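Side-chain contacts in hypothetical protein aq_1665 (Aquifex aeolicus, PDB 1XM7), which is of unknown function but has a calcineurin-like phosphoesterase fold and is probably a hydrolase: residues 15-18 against 24-27; 157-160 against 165-168; 32-37 against 61-66. All coordinates share one frame; numbering follows the deposited sequence.

Contact 1 (15-18 against 24-27)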
loop_
_atom_site.group_PDB
_atom_site.type_symbol
_atom_site.label_atom_id
_atom_site.label_comp_id
_atom_site.label_asym_id
_atom_site.label_seq_id
_atom_site.Cartn_x
_atom_site.Cartn_y
_atom_site.Cartn_z
ATOM N N GLU A 15 9.203 13.307 7.328
ATOM C CA GLU A 15 10.632 13.528 7.512
ATOM C C GLU A 15 11.232 12.745 8.671
ATOM O O GLU A 15 12.351 12.254 8.578
ATOM C CB GLU A 15 10.828 15.024 7.727
ATOM C CG GLU A 15 12.232 15.560 7.771
ATOM C CD GLU A 15 12.210 17.080 7.977
ATOM O OE1 GLU A 15 11.867 17.532 9.101
ATOM O OE2 GLU A 15 12.507 17.827 7.009
ATOM N N ASN A 16 10.471 12.626 9.754
ATOM C CA ASN A 16 10.921 11.944 10.960
ATOM C C ASN A 16 11.089 10.441 10.838
ATOM O O ASN A 16 11.797 9.821 11.636
ATOM C CB ASN A 16 9.956 12.261 12.102
ATOM C CG ASN A 16 10.636 12.261 13.453
ATOM O OD1 ASN A 16 11.780 12.709 13.581
ATOM N ND2 ASN A 16 9.934 11.778 14.474
ATOM N N ILE A 17 10.445 9.847 9.843
ATOM C CA ILE A 17 10.542 8.407 9.661
ATOM C C ILE A 17 11.964 8.002 9.277
ATOM O O ILE A 17 12.320 6.824 9.334
ATOM C CB ILE A 17 9.532 7.914 8.588
ATOM C CG1 ILE A 17 9.299 6.414 8.761
ATOM C CG2 ILE A 17 10.047 8.218 7.186
ATOM C CD1 ILE A 17 8.109 5.892 8.018
ATOM N N ILE A 18 12.768 8.989 8.883
ATOM C CA ILE A 18 14.162 8.755 8.511
ATOM C C ILE A 18 14.859 8.407 9.806
ATOM O O ILE A 18 15.776 7.590 9.831
ATOM C CB ILE A 18 14.817 10.026 7.898
ATOM C CG1 ILE A 18 14.298 10.246 6.465
ATOM C CG2 ILE A 18 16.328 9.884 7.899
ATOM C CD1 ILE A 18 14.690 11.577 5.833
ATOM N N VAL A 24 16.046 1.626 6.960
ATOM C CA VAL A 24 15.572 1.734 5.585
ATOM C C VAL A 24 15.307 3.124 5.026
ATOM O O VAL A 24 15.617 3.393 3.872
ATOM C CB VAL A 24 14.297 0.925 5.402
ATOM C CG1 VAL A 24 14.634 -0.537 5.333
ATOM C CG2 VAL A 24 13.350 1.191 6.560
ATOM N N ARG A 25 14.710 3.993 5.830
ATOM C CA ARG A 25 14.395 5.345 5.383
ATOM C C ARG A 25 15.633 6.239 5.348
ATOM O O ARG A 25 16.500 6.178 6.223
ATOM C CB ARG A 25 13.320 5.961 6.284
ATOM C CG ARG A 25 11.996 5.205 6.285
ATOM C CD ARG A 25 11.156 5.465 5.037
ATOM N NE ARG A 25 9.910 4.695 5.061
ATOM C CZ ARG A 25 8.837 4.947 4.313
ATOM N NH1 ARG A 25 8.828 5.961 3.458
ATOM N NH2 ARG A 25 7.762 4.178 4.425
ATOM N N PHE A 26 15.682 7.088 4.330
ATOM C CA PHE A 26 16.799 7.989 4.097
ATOM C C PHE A 26 16.263 9.267 3.482
ATOM O O PHE A 26 15.202 9.257 2.863
ATOM C CB PHE A 26 17.723 7.332 3.098
ATOM C CG PHE A 26 17.016 6.919 1.841
ATOM C CD1 PHE A 26 16.776 7.843 0.821
ATOM C CD2 PHE A 26 16.532 5.619 1.694
ATOM C CE1 PHE A 26 16.062 7.478 -0.324
ATOM C CE2 PHE A 26 15.811 5.241 0.545
ATOM C CZ PHE A 26 15.578 6.173 -0.462
ATOM N N LYS A 27 17.011 10.356 3.619
ATOM C CA LYS A 27 16.592 11.628 3.053
ATOM C C LYS A 27 16.390 11.526 1.530
ATOM O O LYS A 27 17.205 10.942 0.818
ATOM C CB LYS A 27 17.620 12.711 3.376
ATOM C CG LYS A 27 17.192 14.092 2.912
ATOM C CD LYS A 27 18.100 15.192 3.450
ATOM C CE LYS A 27 17.544 16.571 3.096
ATOM N NZ LYS A 27 16.084 16.712 3.435
#
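I17 and R25 pack against each other where the short helix 17-20 turns back on the loop that leads to helix 29-38. This is a helix-to-loop contact in the calcineurin-like phosphoesterase fold. The two side chains cross at a slant. I17 has CG1 anti to its backbone N (chi1 -160°), which leaves CG2 in the space between N and the carbonyl carbon. Both branches then face R25. CG2 of I17 lies 3.7 Å from CD of R25. CD1 of I17 sits over one face of the guanidinium, 3.5 Å above its plane and shifted toward the rim. R25 can lie against I17 in this way because its chain bends at chi2 (-77°). Its CB also rests on the helix backbone, 3.3 Å from O of I17.

Four partners outside the contact hold the polar end of R25. NE forms a salt bridge with E172. NH2 and NH1 bond to the backbone oxygens of D9 and T10, and F29 adds a cation-pi contact. D9 starts the Asp-x-His motif, which in relatives supplies metal ligands. With an alanine in place of R25, E172 would probably lose this charge partner, the D9 and T10 oxygens would lose these donors, and a gap would open beside I17.

I18 works on the backbone instead. Its CG1-CD1 arm passes the F26 peptide, with CG1 of I18 3.7 Å from C of F26. The F26 ring turns the other way, edge-to-face with Y176. The I18 arm ends with CD1 3.4 Å from CA of K27.

Contact 2 (157-160 against 165-168); sequences CACK and ECIN
Both C159 and C166 carry SG between the backbone N and the carbonyl carbon, with chi1 at 34° and 65°. The C159 value falls short of a staggered position. These torsions aim the two sulfurs at each other. The model joins them in a disulfide of 2.0 Å between SG of C159 and SG of C166, with a chi3 of 92°. As modelled, the bond fastens an irregular loop to strand 166-168, an outermost strand of the four-stranded mixed sheet in this calcineurin-like phosphoesterase fold.

C157 is drawn into the same cluster. Its SG lies 2.0 Å from SG of C159, also a disulfide in the model. A sulfur can take part in only one disulfide at a time. The two bonds to C159 SG therefore cannot both exist in one molecule, and the exact pairing is doubtful. SG of C157 stays 3.6 Å from SG of C166, close enough to pack but not to bond. C157 and C159 also rest on H145 of strand 142-145.

Strand 166-168 is tied into the sheet through I167, whose backbone bonds to L143 and H145. ND2 of N168 reaches O of V148, within the segment that has the Gly-His-x-His pattern of metallophosphoesterases.

At the solvent side, K160 and E165 cross at a slant, the K160 chain bent at chi2 and chi4 and the E165 chain at chi2. CE of K160 lies 3.5 Å from OE2 of E165. The charged ends make a salt bridge with one weak hydrogen bond, 3.3 Å from NZ of K160 to OE1 of E165.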
loop_
_atom_site.group_PDB
_atom_site.type_symbol
_atom_site.label_atom_id
_atom_site.label_comp_id
_atom_site.label_asym_id
_atom_site.label_seq_id
_atom_site.Cartn_x
_atom_site.Cartn_y
_atom_site.Cartn_z
ATOM N N CYS A 157 5.493 -10.824 7.215
ATOM C CA CYS A 157 4.099 -10.879 7.762
ATOM C C CYS A 157 3.834 -12.084 8.644
ATOM O O CYS A 157 4.535 -13.096 8.578
ATOM C CB CYS A 157 3.070 -10.941 6.639
ATOM S SG CYS A 157 1.441 -10.263 7.103
ATOM N N ALA A 158 2.793 -11.966 9.461
ATOM C CA ALA A 158 2.368 -13.055 10.328
ATOM C C ALA A 158 1.115 -13.608 9.652
ATOM O O ALA A 158 0.530 -14.604 10.094
ATOM C CB ALA A 158 2.041 -12.539 11.724
ATOM N N CYS A 159 0.704 -12.947 8.568
ATOM C CA CYS A 159 -0.462 -13.396 7.840
ATOM C C CYS A 159 -0.181 -14.726 7.162
ATOM O O CYS A 159 -0.387 -14.895 5.960
ATOM C CB CYS A 159 -0.954 -12.339 6.829
ATOM S SG CYS A 159 0.099 -11.168 5.858
ATOM N N LYS A 160 0.287 -15.671 7.973
ATOM C CA LYS A 160 0.635 -17.013 7.523
ATOM C C LYS A 160 0.246 -18.014 8.615
ATOM O O LYS A 160 0.139 -19.220 8.356
ATOM C CB LYS A 160 2.144 -17.100 7.263
ATOM C CG LYS A 160 2.546 -18.210 6.312
ATOM C CD LYS A 160 2.066 -17.906 4.898
ATOM C CE LYS A 160 2.394 -19.036 3.930
ATOM N NZ LYS A 160 1.628 -20.278 4.237
ATOM N N GLU A 165 -2.922 -16.263 2.645
ATOM C CA GLU A 165 -1.758 -15.956 1.829
ATOM C C GLU A 165 -1.712 -14.442 1.663
ATOM O O GLU A 165 -2.748 -13.808 1.504
ATOM C CB GLU A 165 -1.870 -16.645 0.467
ATOM C CG GLU A 165 -1.687 -18.151 0.544
ATOM C CD GLU A 165 -0.350 -18.544 1.166
ATOM O OE1 GLU A 165 -0.167 -19.737 1.505
ATOM O OE2 GLU A 165 0.522 -17.659 1.312
ATOM N N CYS A 166 -0.522 -13.856 1.699
ATOM C CA CYS A 166 -0.425 -12.407 1.585
ATOM C C CYS A 166 0.910 -11.896 1.055
ATOM O O CYS A 166 1.880 -12.638 0.936
ATOM C CB CYS A 166 -0.675 -11.775 2.960
ATOM S SG CYS A 166 0.618 -12.200 4.178
ATOM N N ILE A 167 0.938 -10.607 0.740
ATOM C CA ILE A 167 2.142 -9.948 0.261
ATOM C C ILE A 167 2.103 -8.517 0.780
ATOM O O ILE A 167 1.076 -7.842 0.690
ATOM C CB ILE A 167 2.224 -9.932 -1.269
ATOM C CG1 ILE A 167 2.792 -8.586 -1.713
ATOM C CG2 ILE A 167 0.875 -10.252 -1.879
ATOM C CD1 ILE A 167 2.499 -8.229 -3.133
ATOM N N ASN A 168 3.228 -8.068 1.321
ATOM C CA ASN A 168 3.342 -6.740 1.899
ATOM C C ASN A 168 3.743 -5.706 0.852
ATOM O O ASN A 168 4.869 -5.734 0.360
ATOM C CB ASN A 168 4.387 -6.775 3.011
ATOM C CG ASN A 168 4.337 -5.557 3.897
ATOM O OD1 ASN A 168 4.030 -4.462 3.440
ATOM N ND2 ASN A 168 4.655 -5.738 5.173
#

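Contact 3 (32-37 against 61-66); sequences VILTNL and NEYLRI
L34 reaches across to Y63 and I66 with a single methyl group, CD1. L34 gives up the most surface to this contact, followed by I66 and Y63 in nearly equal shares. The L34 side chain leaves its helix with CG beside the backbone N (chi1 -66°). Its second torsion then runs extended (chi2 174°), which carries CD1 out to its full length toward the other helix.

CD1 lands on the first turn of helix 63-69. It lies 3.7 Å from O of Y63 and 3.9 Å from CA of the same residue. The methyl therefore touches backbone as well as side chain. It approaches the Y63 ring obliquely, 4.1 Å from ring atom CD1. One turn on, I66 offers its CG2 branch, 4.0 Å from L34 CD1. That branch is anti to the I66 backbone N. The side-chain contacts are apolar, and the approach to O of Y63 is plain van der Waals contact.

The two helices belong to successive beta-alpha-beta crossovers of the phosphoesterase fold. Helix 29-38 lies in the connection from strand 4-7 to strand 46-49, after the short helix 17-20. Helix 63-69 links strand 46-49 to strand 73-77. These three strands run parallel and side by side in one sheet. I33 and L37 of helix 29-38 pack on I7 of strand 4-7, while L34 reaches W67 as well.

Y63 is kept in place from other directions. Its side chain also touches E30 and I31 of helix 29-38, and the ring of Y13 meets its ring. CB of N61 sits 3.6 Å above the plane of the Y63 ring, over the centre.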
loop_
_atom_site.group_PDB
_atom_site.type_symbol
_atom_site.label_atom_id
_atom_site.label_comp_id
_atom_site.label_asym_id
_atom_site.label_seq_id
_atom_site.Cartn_x
_atom_site.Cartn_y
_atom_site.Cartn_z
ATOM N N VAL A 32 12.645 9.073 -4.649
ATOM C CA VAL A 32 12.928 7.719 -5.099
ATOM C C VAL A 32 11.653 6.959 -5.400
ATOM O O VAL A 32 11.564 6.266 -6.411
ATOM C CB VAL A 32 13.730 6.952 -4.051
ATOM C CG1 VAL A 32 13.788 5.475 -4.414
ATOM C CG2 VAL A 32 15.130 7.546 -3.954
ATOM N N ILE A 33 10.666 7.088 -4.522
ATOM C CA ILE A 33 9.382 6.415 -4.713
ATOM C C ILE A 33 8.698 6.923 -5.976
ATOM O O ILE A 33 8.272 6.138 -6.819
ATOM C CB ILE A 33 8.426 6.665 -3.518
ATOM C CG1 ILE A 33 8.875 5.853 -2.296
ATOM C CG2 ILE A 33 6.993 6.319 -3.923
ATOM C CD1 ILE A 33 8.134 6.217 -1.006
ATOM N N LEU A 34 8.580 8.243 -6.086
ATOM C CA LEU A 34 7.950 8.874 -7.242
ATOM C C LEU A 34 8.664 8.514 -8.543
ATOM O O LEU A 34 8.043 8.413 -9.600
ATOM C CB LEU A 34 7.942 10.391 -7.065
ATOM C CG LEU A 34 7.070 10.888 -5.904
ATOM C CD1 LEU A 34 7.245 12.396 -5.727
ATOM C CD2 LEU A 34 5.608 10.533 -6.179
ATOM N N THR A 35 9.973 8.320 -8.453
ATOM C CA THR A 35 10.764 7.965 -9.608
ATOM C C THR A 35 10.389 6.572 -10.073
ATOM O O THR A 35 10.076 6.370 -11.246
ATOM C CB THR A 35 12.260 8.013 -9.279
ATOM O OG1 THR A 35 12.665 9.379 -9.137
ATOM C CG2 THR A 35 13.076 7.364 -10.385
ATOM N N ASN A 36 10.396 5.616 -9.147
ATOM C CA ASN A 36 10.065 4.228 -9.477
ATOM C C ASN A 36 8.654 4.038 -9.999
ATOM O O ASN A 36 8.361 3.047 -10.668
ATOM C CB ASN A 36 10.298 3.329 -8.265
ATOM C CG ASN A 36 11.781 3.091 -7.995
ATOM O OD1 ASN A 36 12.189 2.868 -6.854
ATOM N ND2 ASN A 36 12.593 3.126 -9.051
ATOM N N LEU A 37 7.776 4.983 -9.686
ATOM C CA LEU A 37 6.405 4.907 -10.166
ATOM C C LEU A 37 6.398 5.516 -11.543
ATOM O O LEU A 37 5.687 5.058 -12.437
ATOM C CB LEU A 37 5.462 5.705 -9.273
ATOM C CG LEU A 37 5.189 5.132 -7.888
ATOM C CD1 LEU A 37 4.381 6.143 -7.113
ATOM C CD2 LEU A 37 4.453 3.798 -7.988
ATOM N N ASN A 61 7.394 20.678 -1.587
ATOM C CA ASN A 61 8.394 20.165 -2.521
ATOM C C ASN A 61 7.827 19.569 -3.816
ATOM O O ASN A 61 8.556 18.946 -4.589
ATOM C CB ASN A 61 9.273 19.137 -1.812
ATOM C CG ASN A 61 10.245 19.778 -0.841
ATOM O OD1 ASN A 61 11.200 20.433 -1.245
ATOM N ND2 ASN A 61 10.000 19.596 0.445
ATOM N N GLU A 62 6.532 19.765 -4.049
ATOM C CA GLU A 62 5.869 19.282 -5.256
ATOM C C GLU A 62 5.636 17.784 -5.276
ATOM O O GLU A 62 5.154 17.243 -6.277
ATOM C CB GLU A 62 6.672 19.653 -6.508
ATOM C CG GLU A 62 7.158 21.103 -6.597
ATOM C CD GLU A 62 6.057 22.119 -6.384
ATOM O OE1 GLU A 62 4.880 21.806 -6.685
ATOM O OE2 GLU A 62 6.376 23.241 -5.925
ATOM N N TYR A 63 5.970 17.103 -4.188
ATOM C CA TYR A 63 5.782 15.666 -4.162
ATOM C C TYR A 63 4.356 15.284 -4.557
ATOM O O TYR A 63 4.146 14.419 -5.410
ATOM C CB TYR A 63 6.111 15.095 -2.775
ATOM C CG TYR A 63 7.557 15.269 -2.335
ATOM C CD1 TYR A 63 8.590 15.333 -3.272
ATOM C CD2 TYR A 63 7.890 15.366 -0.979
ATOM C CE1 TYR A 63 9.911 15.495 -2.876
ATOM C CE2 TYR A 63 9.212 15.529 -0.573
ATOM C CZ TYR A 63 10.218 15.596 -1.531
ATOM O OH TYR A 63 11.530 15.791 -1.155
ATOM N N LEU A 64 3.375 15.946 -3.954
ATOM C CA LEU A 64 1.983 15.636 -4.235
ATOM C C LEU A 64 1.534 16.055 -5.629
ATOM O O LEU A 64 0.776 15.338 -6.282
ATOM C CB LEU A 64 1.072 16.265 -3.167
ATOM C CG LEU A 64 1.315 15.799 -1.724
ATOM C CD1 LEU A 64 0.142 16.220 -0.861
ATOM C CD2 LEU A 64 1.493 14.280 -1.671
ATOM N N ARG A 65 1.993 17.214 -6.081
ATOM C CA ARG A 65 1.633 17.695 -7.404
ATOM C C ARG A 65 2.182 16.677 -8.403
ATOM O O ARG A 65 1.508 16.306 -9.361
ATOM C CB ARG A 65 2.244 19.084 -7.634
ATOM C CG ARG A 65 1.692 19.838 -8.850
ATOM C CD ARG A 65 2.123 21.325 -8.873
ATOM N NE ARG A 65 1.529 22.094 -7.773
ATOM C CZ ARG A 65 1.717 23.399 -7.558
ATOM N NH1 ARG A 65 2.491 24.112 -8.375
ATOM N NH2 ARG A 65 1.147 23.991 -6.511
ATOM N N ILE A 66 3.402 16.208 -8.153
ATOM C CA ILE A 66 4.045 15.228 -9.017
ATOM C C ILE A 66 3.238 13.934 -9.032
ATOM O O ILE A 66 2.935 13.385 -10.096
ATOM C CB ILE A 66 5.490 14.938 -8.547
ATOM C CG1 ILE A 66 6.359 16.173 -8.784
ATOM C CG2 ILE A 66 6.057 13.727 -9.285
ATOM C CD1 ILE A 66 7.726 16.087 -8.155
#

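Overall arrangement
Along the chain, contact 1 comes first, then contact 3, then contact 2. Contacts 1 and 3 are neighbours, with centres about 15 Å apart. They touch where CE1 of F26 packs on CG2 of V32 at 3.7 Å, as helix 17-20 and its loop lead into helix 29-38. Both belong to the half of the fold built on the five-stranded sheet. Contact 2 is on the four-stranded sheet. It lies about 25 Å from contact 1 and 28 Å from contact 3, centre to centre, and touches neither. Contacts 2 and 3 are on opposite sides of the chain's centre. The three thus fasten separate outer parts of the two-sheet fold.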